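Long-range contacts in pectate lyase 47 (Bacillus sp. TS-47, PDB 1VBL), which probably cleaves pectate by eliminative lysis, as a secreted, thermostable, calcium-binding enzyme of polysaccharide lyase family 1: residues A[244-249]-A[275-280]; A[298-303]-A[327-332]. All coordinates share one frame; numbering follows the deposited sequence.

In the fold
Well along the chain, segment 244-249 is followed, after 25 residues without helix, by 275-280, which returns alongside it: interaction 1 closes one coil of the parallel beta-helix expected for this family. Interaction 2 opens only afterwards, and 23 residues separate 298-303 from 327-332, so the two loops follow in series and neither nest nor cross. They are joined because strands 272-280 and 293-303 are themselves neighbours: Lys280 forms a salt bridge with Glu302, and Tyr279 meets Tyr301 inside the coil. The four segments therefore make consecutive rungs, tying successive coils together, and helix 402-409 covers part of both interactions.

Interaction 1: residues A[244-249]-A[275-280]; sequences SYNVFT and HHNYYK
Asn246 and Asn277 are successive rungs of an asparagine ladder, where the parallel strands 239-251 and 272-280 of adjacent beta-helix coils both turn sharply, pairing on either side of the bend. Just ahead of each, Tyr245 and His276 adopt left-handed helical backbone angles that make the bend. Asn277 OD1 is gripped twice, from opposite faces of its carbonyl plane: by Asn246 N at 2.9 Å and by Asn246 ND2 at 3.1 Å. The two amides lie 7° from coplanar, and the ladder runs on both ways: Asn246 OD1 accepts from Asn205 N and Asn299 OD1 from Asn277 N. Beyond the bend regular parallel bonds resume with Tyr278 N to Asn246 O at 2.7 Å. On the coil interior the near-parallel rings of Phe248 and Tyr279 are slid apart, with Phe248 CD1 3.5 Å from Tyr279 CE2. The parallel register brings equivalent side chains one strand spacing apart, which flat rings can fill lying side by side. At the turn, His276 CB sits over the centre of the Tyr245 ring and Tyr245 OH over the His276 imidazole; His276 ND1 is hydrogen-bonded to His275 ND1 at 2.8 Å, while Asp12 holds His275 NE2. Thr249 OG1, anti to its backbone N (chi1 -170°), donates to Lys280 O at 2.7 Å. The buried amides satisfy backbone N-H groups at the bend, consistent with a role in keeping successive coils aligned.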
ATOM      1  N   SER A 244       6.586  -8.090   4.052  1.00  8.84           N
ATOM      2  CA  SER A 244       7.956  -8.125   4.537  1.00  8.67           C
ATOM      3  C   SER A 244       9.051  -7.708   3.568  1.00  8.90           C
ATOM      4  O   SER A 244       8.957  -7.922   2.361  1.00  8.49           O
ATOM      5  CB  SER A 244       8.263  -9.534   5.032  1.00 11.38           C
ATOM      6  OG  SER A 244       8.033 -10.478   4.000  1.00 10.44           O
ATOM      7  N   TYR A 245      10.103  -7.118   4.127  1.00  8.19           N
ATOM      8  CA  TYR A 245      11.256  -6.696   3.349  1.00  9.76           C
ATOM      9  C   TYR A 245      10.952  -5.878   2.098  1.00 10.09           C
ATOM     10  O   TYR A 245      11.590  -6.062   1.061  1.00  9.74           O
ATOM     11  CB  TYR A 245      12.077  -7.926   2.975  1.00 10.07           C
ATOM     12  CG  TYR A 245      12.810  -8.527   4.153  1.00 11.48           C
ATOM     13  CD1 TYR A 245      14.019  -7.989   4.584  1.00 12.58           C
ATOM     14  CD2 TYR A 245      12.289  -9.618   4.846  1.00 12.92           C
ATOM     15  CE1 TYR A 245      14.697  -8.524   5.678  1.00 14.72           C
ATOM     16  CE2 TYR A 245      12.960 -10.164   5.947  1.00 15.71           C
ATOM     17  CZ  TYR A 245      14.163  -9.608   6.353  1.00 15.31           C
ATOM     18  OH  TYR A 245      14.846 -10.126   7.430  1.00 18.91           O
ATOM     19  N   ASN A 246       9.985  -4.971   2.204  1.00  9.34           N
ATOM     20  CA  ASN A 246       9.623  -4.105   1.086  1.00  8.24           C
ATOM     21  C   ASN A 246      10.153  -2.708   1.355  1.00  9.37           C
ATOM     22  O   ASN A 246      10.422  -2.338   2.498  1.00  9.87           O
ATOM     23  CB  ASN A 246       8.101  -4.000   0.938  1.00  9.15           C
ATOM     24  CG  ASN A 246       7.452  -5.323   0.626  1.00  8.43           C
ATOM     25  OD1 ASN A 246       7.575  -5.843  -0.487  1.00  9.29           O
ATOM     26  ND2 ASN A 246       6.756  -5.885   1.609  1.00  8.00           N
ATOM     27  N   VAL A 247      10.312  -1.934   0.291  1.00  9.03           N
ATOM     28  CA  VAL A 247      10.742  -0.556   0.426  1.00 10.85           C
ATOM     29  C   VAL A 247       9.536   0.284   0.015  1.00 10.57           C
ATOM     30  O   VAL A 247       8.913   0.012  -1.008  1.00 11.73           O
ATOM     31  CB  VAL A 247      11.918  -0.208  -0.520  1.00 10.39           C
ATOM     32  CG1 VAL A 247      12.129   1.305  -0.539  1.00 10.56           C
ATOM     33  CG2 VAL A 247      13.196  -0.897  -0.054  1.00 10.99           C
ATOM     34  N   PHE A 248       9.191   1.266   0.840  1.00 11.28           N
ATOM     35  CA  PHE A 248       8.094   2.181   0.548  1.00 10.49           C
ATOM     36  C   PHE A 248       8.743   3.554   0.627  1.00 10.80           C
ATOM     37  O   PHE A 248       9.163   3.988   1.698  1.00 10.42           O
ATOM     38  CB  PHE A 248       6.981   2.078   1.594  1.00 11.07           C
ATOM     39  CG  PHE A 248       6.339   0.728   1.666  1.00 11.02           C
ATOM     40  CD1 PHE A 248       6.806  -0.232   2.559  1.00  9.91           C
ATOM     41  CD2 PHE A 248       5.271   0.408   0.832  1.00 10.76           C
ATOM     42  CE1 PHE A 248       6.217  -1.498   2.621  1.00 11.13           C
ATOM     43  CE2 PHE A 248       4.675  -0.852   0.886  1.00 11.52           C
ATOM     44  CZ  PHE A 248       5.149  -1.807   1.780  1.00 11.21           C
ATOM     45  N   THR A 249       8.838   4.238  -0.506  1.00 10.35           N
ATOM     46  CA  THR A 249       9.481   5.537  -0.515  1.00  9.98           C
ATOM     47  C   THR A 249       8.807   6.505  -1.477  1.00 10.27           C
ATOM     48  O   THR A 249       8.079   6.091  -2.389  1.00 11.44           O
ATOM     49  CB  THR A 249      10.982   5.380  -0.896  1.00 11.45           C
ATOM     50  OG1 THR A 249      11.673   6.617  -0.690  1.00 11.97           O
ATOM     51  CG2 THR A 249      11.115   4.968  -2.357  1.00 12.12           C
ATOM     52  N   HIS A 275       6.922  -6.568   8.636  1.00  8.47           N
ATOM     53  CA  HIS A 275       8.234  -6.578   9.247  1.00  9.22           C
ATOM     54  C   HIS A 275       9.369  -6.372   8.259  1.00  9.02           C
ATOM     55  O   HIS A 275       9.267  -6.720   7.078  1.00  7.89           O
ATOM     56  CB  HIS A 275       8.428  -7.869  10.067  1.00  7.61           C
ATOM     57  CG  HIS A 275       8.541  -9.121   9.250  1.00  9.63           C
ATOM     58  ND1 HIS A 275       9.730  -9.542   8.693  1.00 11.19           N
ATOM     59  CD2 HIS A 275       7.626 -10.071   8.941  1.00  9.11           C
ATOM     60  CE1 HIS A 275       9.544 -10.697   8.080  1.00 11.81           C
ATOM     61  NE2 HIS A 275       8.275 -11.041   8.215  1.00 12.29           N
ATOM     62  N   HIS A 276      10.438  -5.767   8.762  1.00  9.77           N
ATOM     63  CA  HIS A 276      11.631  -5.480   7.977  1.00 10.75           C
ATOM     64  C   HIS A 276      11.390  -4.648   6.728  1.00 10.93           C
ATOM     65  O   HIS A 276      12.093  -4.795   5.727  1.00  8.62           O
ATOM     66  CB  HIS A 276      12.342  -6.781   7.609  1.00 11.46           C
ATOM     67  CG  HIS A 276      12.894  -7.509   8.794  1.00 13.01           C
ATOM     68  ND1 HIS A 276      12.182  -8.475   9.473  1.00 11.91           N
ATOM     69  CD2 HIS A 276      14.072  -7.380   9.448  1.00 13.88           C
ATOM     70  CE1 HIS A 276      12.898  -8.909  10.495  1.00 11.77           C
ATOM     71  NE2 HIS A 276      14.049  -8.261  10.501  1.00 11.90           N
ATOM     72  N   ASN A 277      10.397  -3.770   6.789  1.00 10.02           N
ATOM     73  CA  ASN A 277      10.109  -2.912   5.656  1.00 10.39           C
ATOM     74  C   ASN A 277      10.882  -1.622   5.860  1.00  9.95           C
ATOM     75  O   ASN A 277      11.145  -1.210   6.991  1.00  9.72           O
ATOM     76  CB  ASN A 277       8.606  -2.632   5.555  1.00  8.62           C
ATOM     77  CG  ASN A 277       7.808  -3.886   5.249  1.00 10.29           C
ATOM     78  OD1 ASN A 277       7.920  -4.458   4.163  1.00 10.60           O
ATOM     79  ND2 ASN A 277       7.009  -4.326   6.212  1.00  8.75           N
ATOM     80  N   TYR A 278      11.249  -1.000   4.752  1.00  9.81           N
ATOM     81  CA  TYR A 278      12.008   0.238   4.766  1.00 10.12           C
ATOM     82  C   TYR A 278      11.089   1.374   4.316  1.00 10.16           C
ATOM     83  O   TYR A 278      10.741   1.460   3.137  1.00 10.47           O
ATOM     84  CB  TYR A 278      13.188   0.087   3.803  1.00  9.06           C
ATOM     85  CG  TYR A 278      14.265   1.155   3.842  1.00 10.57           C
ATOM     86  CD1 TYR A 278      15.426   0.997   3.085  1.00 10.83           C
ATOM     87  CD2 TYR A 278      14.129   2.318   4.606  1.00  9.25           C
ATOM     88  CE1 TYR A 278      16.427   1.959   3.082  1.00 12.42           C
ATOM     89  CE2 TYR A 278      15.135   3.299   4.610  1.00 11.07           C
ATOM     90  CZ  TYR A 278      16.281   3.105   3.839  1.00 12.28           C
ATOM     91  OH  TYR A 278      17.291   4.041   3.816  1.00 12.99           O
ATOM     92  N   TYR A 279      10.672   2.219   5.259  1.00  8.95           N
ATOM     93  CA  TYR A 279       9.821   3.361   4.936  1.00 11.07           C
ATOM     94  C   TYR A 279      10.748   4.566   4.877  1.00 11.06           C
ATOM     95  O   TYR A 279      11.342   4.952   5.886  1.00 12.75           O
ATOM     96  CB  TYR A 279       8.750   3.584   6.011  1.00 10.68           C
ATOM     97  CG  TYR A 279       7.779   2.436   6.148  1.00 11.05           C
ATOM     98  CD1 TYR A 279       8.059   1.361   6.990  1.00 10.61           C
ATOM     99  CD2 TYR A 279       6.590   2.410   5.415  1.00 10.26           C
ATOM    100  CE1 TYR A 279       7.185   0.290   7.103  1.00  9.54           C
ATOM    101  CE2 TYR A 279       5.707   1.336   5.516  1.00 10.45           C
ATOM    102  CZ  TYR A 279       6.013   0.280   6.364  1.00 11.03           C
ATOM    103  OH  TYR A 279       5.148  -0.782   6.491  1.00 10.46           O
ATOM    104  N   LYS A 280      10.874   5.153   3.693  1.00 12.29           N
ATOM    105  CA  LYS A 280      11.764   6.288   3.509  1.00 11.43           C
ATOM    106  C   LYS A 280      11.099   7.462   2.809  1.00  9.91           C
ATOM    107  O   LYS A 280      10.662   7.363   1.660  1.00  9.95           O
ATOM    108  CB  LYS A 280      13.001   5.853   2.716  1.00 12.37           C
ATOM    109  CG  LYS A 280      14.011   6.972   2.456  1.00 14.67           C
ATOM    110  CD  LYS A 280      15.261   6.426   1.781  1.00 17.21           C
ATOM    111  CE  LYS A 280      16.257   7.531   1.453  1.00 18.72           C
ATOM    112  NZ  LYS A 280      16.692   8.287   2.660  1.00 21.04           N
TER

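Interaction 2: residues A[298-303]-A[327-332]; sequences NNYYEF and NNYFSF
The ring of Tyr301 carries an offset stack with Phe330 on one face, centroids 4.3 Å apart and planes 8° from parallel, while the near-parallel ring of Tyr279 lies on the opposite side, slid toward the rim. At its edge, in plane, lies Tyr329 O. Phe303 and Phe332 repeat the pairing along the same interior face, slid further apart, with Phe303 CD1 3.3 Å from Phe332 CE1. Large flat residues suit these sites, since stacking fills the core without demanding polar partners; Tyr301 OH, the exception, bonds to Trp315. On the outer face, Tyr300, its CG anti to N (chi1 177°), reaches along to Ser331 CB and gives a 2.6 Å hydrogen bond from OH to Glu302 OE1; Glu302 OE2 is in a salt bridge with Lys280. Backbone bonds such as Ser331 N to Tyr301 O zip the strands. At the turn, Asn298 ND2 donates to Asn327 O at 3.2 Å and Asn298 OD1 accepts from His397 N. Asn299, whose OD1 accepts from Asn277 N, has its amide nearly coplanar with that of Asn328, whose oxygen and nitrogen are doubtfully assigned, so the ladder is only suggested here. The pair sits between strands 272-280 and 351-361, with Tyr300 and Tyr329 against Pro403 of helix 402-409.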
ATOM      1  N   ASN A 298      10.491  -4.775  13.606  1.00  6.82           N
ATOM      2  CA  ASN A 298      11.737  -4.649  12.863  1.00  7.89           C
ATOM      3  C   ASN A 298      11.640  -3.810  11.593  1.00  8.55           C
ATOM      4  O   ASN A 298      12.307  -4.102  10.602  1.00  8.39           O
ATOM      5  CB  ASN A 298      12.268  -6.040  12.509  1.00  8.79           C
ATOM      6  CG  ASN A 298      12.859  -6.768  13.704  1.00 10.19           C
ATOM      7  OD1 ASN A 298      13.129  -7.966  13.634  1.00 10.45           O
ATOM      8  ND2 ASN A 298      13.072  -6.048  14.804  1.00  9.40           N
ATOM      9  N   ASN A 299      10.805  -2.778  11.610  1.00  8.86           N
ATOM     10  CA  ASN A 299      10.689  -1.918  10.442  1.00  9.55           C
ATOM     11  C   ASN A 299      11.586  -0.715  10.675  1.00  9.75           C
ATOM     12  O   ASN A 299      11.817  -0.321  11.818  1.00  9.39           O
ATOM     13  CB  ASN A 299       9.244  -1.463  10.245  1.00  8.94           C
ATOM     14  CG  ASN A 299       8.327  -2.609   9.881  1.00 10.40           C
ATOM     15  OD1 ASN A 299       8.404  -3.159   8.777  1.00  8.03           O
ATOM     16  ND2 ASN A 299       7.464  -2.991  10.816  1.00  9.21           N
ATOM     17  N   TYR A 300      12.104  -0.152   9.589  1.00  9.92           N
ATOM     18  CA  TYR A 300      12.969   1.013   9.666  1.00  8.78           C
ATOM     19  C   TYR A 300      12.272   2.177   8.960  1.00 10.12           C
ATOM     20  O   TYR A 300      11.913   2.070   7.785  1.00  9.92           O
ATOM     21  CB  TYR A 300      14.316   0.708   9.003  1.00  8.10           C
ATOM     22  CG  TYR A 300      15.265   1.890   8.967  1.00 10.49           C
ATOM     23  CD1 TYR A 300      15.540   2.625  10.121  1.00 11.32           C
ATOM     24  CD2 TYR A 300      15.889   2.273   7.778  1.00 11.54           C
ATOM     25  CE1 TYR A 300      16.414   3.716  10.095  1.00 12.00           C
ATOM     26  CE2 TYR A 300      16.762   3.363   7.738  1.00 11.09           C
ATOM     27  CZ  TYR A 300      17.019   4.079   8.896  1.00 13.18           C
ATOM     28  OH  TYR A 300      17.861   5.165   8.857  1.00 15.05           O
ATOM     29  N   TYR A 301      12.063   3.269   9.693  1.00  9.45           N
ATOM     30  CA  TYR A 301      11.394   4.459   9.164  1.00 11.30           C
ATOM     31  C   TYR A 301      12.434   5.571   9.134  1.00 11.40           C
ATOM     32  O   TYR A 301      13.030   5.899  10.160  1.00 12.23           O
ATOM     33  CB  TYR A 301      10.220   4.867  10.064  1.00  9.65           C
ATOM     34  CG  TYR A 301       9.231   3.757  10.349  1.00 10.77           C
ATOM     35  CD1 TYR A 301       9.524   2.758  11.276  1.00  9.69           C
ATOM     36  CD2 TYR A 301       8.001   3.703   9.689  1.00 12.03           C
ATOM     37  CE1 TYR A 301       8.620   1.730  11.541  1.00  9.90           C
ATOM     38  CE2 TYR A 301       7.087   2.674   9.947  1.00 10.22           C
ATOM     39  CZ  TYR A 301       7.408   1.694  10.872  1.00 10.25           C
ATOM     40  OH  TYR A 301       6.532   0.661  11.121  1.00 12.35           O
ATOM     41  N   GLU A 302      12.637   6.158   7.960  1.00 11.10           N
ATOM     42  CA  GLU A 302      13.654   7.189   7.792  1.00 11.39           C
ATOM     43  C   GLU A 302      13.080   8.401   7.079  1.00 12.54           C
ATOM     44  O   GLU A 302      12.550   8.286   5.975  1.00 11.26           O
ATOM     45  CB  GLU A 302      14.813   6.579   6.999  1.00 12.51           C
ATOM     46  CG  GLU A 302      15.960   7.497   6.659  1.00 16.83           C
ATOM     47  CD  GLU A 302      17.020   6.763   5.861  1.00 20.18           C
ATOM     48  OE1 GLU A 302      17.887   6.099   6.469  1.00 22.45           O
ATOM     49  OE2 GLU A 302      16.972   6.831   4.619  1.00 22.94           O
ATOM     50  N   PHE A 303      13.196   9.567   7.711  1.00 12.12           N
ATOM     51  CA  PHE A 303      12.643  10.781   7.127  1.00 12.67           C
ATOM     52  C   PHE A 303      13.592  11.970   7.134  1.00 12.84           C
ATOM     53  O   PHE A 303      14.325  12.195   8.096  1.00 14.05           O
ATOM     54  CB  PHE A 303      11.356  11.170   7.862  1.00 11.12           C
ATOM     55  CG  PHE A 303      10.399  10.025   8.064  1.00 12.60           C
ATOM     56  CD1 PHE A 303      10.485   9.224   9.199  1.00 12.92           C
ATOM     57  CD2 PHE A 303       9.420   9.739   7.113  1.00 12.58           C
ATOM     58  CE1 PHE A 303       9.610   8.154   9.392  1.00 11.93           C
ATOM     59  CE2 PHE A 303       8.541   8.673   7.293  1.00 13.32           C
ATOM     60  CZ  PHE A 303       8.636   7.877   8.438  1.00 13.14           C
ATOM     61  N   ASN A 327      10.335  -3.531  18.416  1.00  8.45           N
ATOM     62  CA  ASN A 327      11.645  -3.214  17.871  1.00  8.74           C
ATOM     63  C   ASN A 327      11.702  -2.529  16.506  1.00  9.53           C
ATOM     64  O   ASN A 327      12.375  -3.007  15.589  1.00  8.74           O
ATOM     65  CB  ASN A 327      12.471  -4.504  17.844  1.00  7.99           C
ATOM     66  CG  ASN A 327      12.601  -5.132  19.223  1.00  9.88           C
ATOM     67  OD1 ASN A 327      11.909  -4.728  20.162  1.00  9.09           O
ATOM     68  ND2 ASN A 327      13.479  -6.125  19.352  1.00  7.69           N
ATOM     69  N   ASN A 328      10.997  -1.410  16.382  1.00  8.52           N
ATOM     70  CA  ASN A 328      11.006  -0.641  15.148  1.00  9.34           C
ATOM     71  C   ASN A 328      11.961   0.515  15.395  1.00  9.01           C
ATOM     72  O   ASN A 328      12.071   1.008  16.517  1.00  9.16           O
ATOM     73  CB  ASN A 328       9.606  -0.128  14.814  1.00  8.62           C
ATOM     74  CG  ASN A 328       8.623  -1.253  14.595  1.00  9.45           C
ATOM     75  OD1 ASN A 328       7.864  -1.615  15.496  1.00 13.36           O
ATOM     76  ND2 ASN A 328       8.647  -1.831  13.403  1.00  6.85           N
ATOM     77  N   TYR A 329      12.646   0.941  14.343  1.00  9.57           N
ATOM     78  CA  TYR A 329      13.635   2.009  14.439  1.00  9.76           C
ATOM     79  C   TYR A 329      13.248   3.219  13.594  1.00  9.78           C
ATOM     80  O   TYR A 329      13.022   3.091  12.391  1.00 10.77           O
ATOM     81  CB  TYR A 329      14.983   1.459  13.968  1.00  8.95           C
ATOM     82  CG  TYR A 329      16.196   2.283  14.337  1.00  9.57           C
ATOM     83  CD1 TYR A 329      17.182   1.754  15.164  1.00  9.62           C
ATOM     84  CD2 TYR A 329      16.381   3.570  13.828  1.00 10.81           C
ATOM     85  CE1 TYR A 329      18.329   2.478  15.476  1.00 11.93           C
ATOM     86  CE2 TYR A 329      17.531   4.309  14.135  1.00 12.60           C
ATOM     87  CZ  TYR A 329      18.500   3.750  14.961  1.00 12.17           C
ATOM     88  OH  TYR A 329      19.639   4.455  15.273  1.00 13.48           O
ATOM     89  N   PHE A 330      13.188   4.392  14.225  1.00  9.95           N
ATOM     90  CA  PHE A 330      12.839   5.627  13.520  1.00 10.86           C
ATOM     91  C   PHE A 330      14.024   6.584  13.463  1.00 12.13           C
ATOM     92  O   PHE A 330      14.709   6.797  14.464  1.00 12.95           O
ATOM     93  CB  PHE A 330      11.687   6.368  14.214  1.00  8.98           C
ATOM     94  CG  PHE A 330      10.367   5.658  14.150  1.00  9.58           C
ATOM     95  CD1 PHE A 330      10.083   4.610  15.021  1.00  7.99           C
ATOM     96  CD2 PHE A 330       9.396   6.061  13.236  1.00  9.53           C
ATOM     97  CE1 PHE A 330       8.848   3.976  14.985  1.00  9.52           C
ATOM     98  CE2 PHE A 330       8.157   5.434  13.187  1.00  8.55           C
ATOM     99  CZ  PHE A 330       7.879   4.387  14.065  1.00 11.14           C
ATOM    100  N   SER A 331      14.242   7.171  12.293  1.00 11.41           N
ATOM    101  CA  SER A 331      15.324   8.128  12.101  1.00 13.33           C
ATOM    102  C   SER A 331      14.767   9.383  11.438  1.00 13.40           C
ATOM    103  O   SER A 331      14.096   9.299  10.413  1.00 14.20           O
ATOM    104  CB  SER A 331      16.415   7.523  11.216  1.00 14.29           C
ATOM    105  OG  SER A 331      17.474   8.440  11.015  1.00 17.41           O
ATOM    106  N   PHE A 332      15.037  10.539  12.036  1.00 13.94           N
ATOM    107  CA  PHE A 332      14.584  11.827  11.507  1.00 14.91           C
ATOM    108  C   PHE A 332      15.804  12.747  11.473  1.00 14.90           C
ATOM    109  O   PHE A 332      16.649  12.673  12.361  1.00 16.50           O
ATOM    110  CB  PHE A 332      13.528  12.446  12.430  1.00 14.35           C
ATOM    111  CG  PHE A 332      12.217  11.702  12.457  1.00 14.26           C
ATOM    112  CD1 PHE A 332      11.186  12.053  11.590  1.00 13.79           C
ATOM    113  CD2 PHE A 332      12.006  10.672  13.369  1.00 14.37           C
ATOM    114  CE1 PHE A 332       9.957  11.389  11.633  1.00 14.51           C
ATOM    115  CE2 PHE A 332      10.782  10.001  13.422  1.00 14.99           C
ATOM    116  CZ  PHE A 332       9.755  10.361  12.553  1.00 14.95           C
TER
HETATM  117  O   HOH W   1      16.938  10.588   8.653  1.00 31.50           O